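Local coordinates for Ala-tRNApro hydrolase ProX (Aeropyrum pernix, PDB 1WDV), which probably hydrolyses mischarged aminoacyl-tRNA, acting as a free-standing editing enzyme that would strip alanine wrongly loaded onto the tRNA for proline, at residues E6-I9 with T15-L18. Residues are numbered along the deposited sequence; the frame is centred on the assembly and turned at random.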
ATOM      1  N   GLU A   6     -13.383  -3.317   4.084  1.00 15.03           N
ATOM      2  CA  GLU A   6     -14.454  -4.182   3.572  1.00 19.15           C
ATOM      3  C   GLU A   6     -15.595  -3.350   2.989  1.00 17.80           C
ATOM      4  O   GLU A   6     -16.142  -3.686   1.936  1.00 16.46           O
ATOM      5  CB  GLU A   6     -14.991  -5.097   4.686  1.00 22.64           C
ATOM      6  CG  GLU A   6     -14.044  -6.233   5.062  1.00 32.34           C
ATOM      7  CD  GLU A   6     -14.471  -6.989   6.328  1.00 38.76           C
ATOM      8  OE1 GLU A   6     -15.554  -7.634   6.312  1.00 40.85           O
ATOM      9  OE2 GLU A   6     -13.721  -6.932   7.336  1.00 41.55           O
ATOM     10  N   GLU A   7     -15.953  -2.270   3.687  1.00 20.39           N
ATOM     11  CA  GLU A   7     -17.025  -1.375   3.242  1.00 20.61           C
ATOM     12  C   GLU A   7     -16.633  -0.673   1.928  1.00 19.32           C
ATOM     13  O   GLU A   7     -17.478  -0.390   1.083  1.00 17.66           O
ATOM     14  CB  GLU A   7     -17.336  -0.313   4.326  1.00 24.87           C
ATOM     15  CG  GLU A   7     -17.814  -0.841   5.701  1.00 30.43           C
ATOM     16  CD  GLU A   7     -17.864   0.260   6.801  1.00 37.34           C
ATOM     17  OE1 GLU A   7     -16.834   0.939   7.046  1.00 40.78           O
ATOM     18  OE2 GLU A   7     -18.933   0.455   7.431  1.00 39.52           O
ATOM     19  N   TRP A   8     -15.341  -0.410   1.743  1.00 17.70           N
ATOM     20  CA  TRP A   8     -14.873   0.264   0.548  1.00 15.77           C
ATOM     21  C   TRP A   8     -15.048  -0.654  -0.656  1.00 14.50           C
ATOM     22  O   TRP A   8     -15.507  -0.237  -1.715  1.00 13.85           O
ATOM     23  CB  TRP A   8     -13.389   0.655   0.721  1.00 16.46           C
ATOM     24  CG  TRP A   8     -12.836   1.529  -0.373  1.00 18.42           C
ATOM     25  CD1 TRP A   8     -12.766   2.897  -0.367  1.00 18.27           C
ATOM     26  CD2 TRP A   8     -12.295   1.104  -1.629  1.00 17.93           C
ATOM     27  NE1 TRP A   8     -12.216   3.346  -1.545  1.00 20.00           N
ATOM     28  CE2 TRP A   8     -11.917   2.271  -2.340  1.00 19.32           C
ATOM     29  CE3 TRP A   8     -12.091  -0.142  -2.229  1.00 18.73           C
ATOM     30  CZ2 TRP A   8     -11.350   2.219  -3.617  1.00 21.31           C
ATOM     31  CZ3 TRP A   8     -11.523  -0.194  -3.505  1.00 20.67           C
ATOM     32  CH2 TRP A   8     -11.161   0.987  -4.184  1.00 23.30           C
ATOM     33  N   ILE A   9     -14.668  -1.918  -0.483  1.00 12.25           N
ATOM     34  CA  ILE A   9     -14.757  -2.909  -1.538  1.00 13.74           C
ATOM     35  C   ILE A   9     -16.186  -3.093  -1.998  1.00 16.01           C
ATOM     36  O   ILE A   9     -16.468  -3.126  -3.197  1.00 16.56           O
ATOM     37  CB  ILE A   9     -14.211  -4.257  -1.043  1.00 13.12           C
ATOM     38  CG1 ILE A   9     -12.718  -4.082  -0.781  1.00 10.72           C
ATOM     39  CG2 ILE A   9     -14.477  -5.381  -2.076  1.00 12.93           C
ATOM     40  CD1 ILE A   9     -12.087  -5.196   0.026  1.00 11.93           C
ATOM     41  N   THR A  15     -14.232  -7.381  -6.476  1.00 12.49           N
ATOM     42  CA  THR A  15     -14.085  -8.769  -6.040  1.00 12.67           C
ATOM     43  C   THR A  15     -12.927  -9.002  -5.068  1.00 11.63           C
ATOM     44  O   THR A  15     -12.637 -10.151  -4.718  1.00 12.87           O
ATOM     45  CB  THR A  15     -13.912  -9.741  -7.258  1.00 14.97           C
ATOM     46  OG1 THR A  15     -12.666  -9.499  -7.931  1.00 16.04           O
ATOM     47  CG2 THR A  15     -15.051  -9.560  -8.258  1.00 21.10           C
ATOM     48  N   TRP A  16     -12.301  -7.918  -4.612  1.00 10.36           N
ATOM     49  CA  TRP A  16     -11.166  -8.024  -3.688  1.00  9.89           C
ATOM     50  C   TRP A  16     -11.591  -8.725  -2.402  1.00 10.31           C
ATOM     51  O   TRP A  16     -12.747  -8.656  -1.998  1.00 12.35           O
ATOM     52  CB  TRP A  16     -10.621  -6.637  -3.352  1.00  8.38           C
ATOM     53  CG  TRP A  16     -10.201  -5.857  -4.542  1.00  7.98           C
ATOM     54  CD1 TRP A  16     -10.181  -6.256  -5.850  1.00  9.91           C
ATOM     55  CD2 TRP A  16      -9.703  -4.526  -4.517  1.00  8.43           C
ATOM     56  NE1 TRP A  16      -9.692  -5.230  -6.650  1.00  9.11           N
ATOM     57  CE2 TRP A  16      -9.393  -4.164  -5.849  1.00  8.85           C
ATOM     58  CE3 TRP A  16      -9.478  -3.605  -3.490  1.00  6.64           C
ATOM     59  CZ2 TRP A  16      -8.876  -2.907  -6.185  1.00  9.34           C
ATOM     60  CZ3 TRP A  16      -8.963  -2.362  -3.814  1.00  7.77           C
ATOM     61  CH2 TRP A  16      -8.674  -2.021  -5.151  1.00  9.73           C
ATOM     62  N   ARG A  17     -10.638  -9.373  -1.743  1.00  9.79           N
ATOM     63  CA  ARG A  17     -10.947 -10.137  -0.545  1.00 11.25           C
ATOM     64  C   ARG A  17      -9.945  -9.882   0.559  1.00 10.54           C
ATOM     65  O   ARG A  17      -8.800  -9.533   0.281  1.00 11.68           O
ATOM     66  CB  ARG A  17     -10.857 -11.638  -0.839  1.00 14.73           C
ATOM     67  CG  ARG A  17     -11.619 -12.159  -2.026  1.00 19.80           C
ATOM     68  CD  ARG A  17     -11.611 -13.694  -1.982  1.00 20.71           C
ATOM     69  NE  ARG A  17     -10.257 -14.245  -1.983  1.00 21.90           N
ATOM     70  CZ  ARG A  17      -9.990 -15.545  -1.987  1.00 26.54           C
ATOM     71  NH1 ARG A  17     -10.993 -16.422  -1.993  1.00 28.58           N
ATOM     72  NH2 ARG A  17      -8.731 -15.973  -1.995  1.00 24.89           N
ATOM     73  N   LEU A  18     -10.370 -10.070   1.807  1.00  8.96           N
ATOM     74  CA  LEU A  18      -9.451  -9.951   2.942  1.00 10.14           C
ATOM     75  C   LEU A  18      -9.074 -11.373   3.370  1.00 11.61           C
ATOM     76  O   LEU A  18      -9.954 -12.218   3.608  1.00 15.51           O
ATOM     77  CB  LEU A  18     -10.090  -9.222   4.130  1.00 16.14           C
ATOM     78  CG  LEU A  18     -10.213  -7.700   4.091  1.00 18.34           C
ATOM     79  CD1 LEU A  18     -10.793  -7.252   5.417  1.00 26.40           C
ATOM     80  CD2 LEU A  18      -8.838  -7.041   3.852  1.00 14.54           C
TER
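W8 and W16 bring the benzo parts of their indoles together where helix 4-12 meets the residue leading into strand 17-20. Their planes are only 24° from parallel, but the rings are slid so far apart that they hardly overlap. The six-membered centroids stand 5.3 Å from each other. The closest touch is W8 CZ3 to W16 CZ3 at 3.4 Å. W8 reaches this spot because its CG lies anti to the backbone N (chi1 -172°), which carries the indole off the helix toward W16. The pyrrole side of W16 is turned from this meeting, and its NE1 is hydrogen-bonded to E138.

Aliphatic groups carry the rest of the contact. I9 points at the loop end of segment 15-18 and lays its CD1 4.0 Å from W16 CB, while its other branch, CG2, rests 3.7 Å from W16 O. Further along, the E6 side chain runs at about a right angle to that of L18, with E6 CG 3.4 Å from L18 CD1. A polar atom lies beside the same methyl: E6 OE2 is 3.5 Å from L18 CD1. I9, W16 and L18 all touch L132 of the neighbouring strand 130-134, so the helix packs over the edge of the three-stranded antiparallel sheet. An alanine in place of W8 would probably open a gap beside W16 and leave its six-membered ring without this partner, along with losing the contacts W8 makes to V101 and A142.

No hydrogen bond or salt bridge crosses between 6-9 and 15-18. Helix 4-12 and strand 17-20, which follow one another near the N-terminus, are therefore held together here mainly by van der Waals packing, buried at I9 and W16 and opening to solvent at E6, with the polar pairing of W16 and R17 directed to E138 and E133 instead.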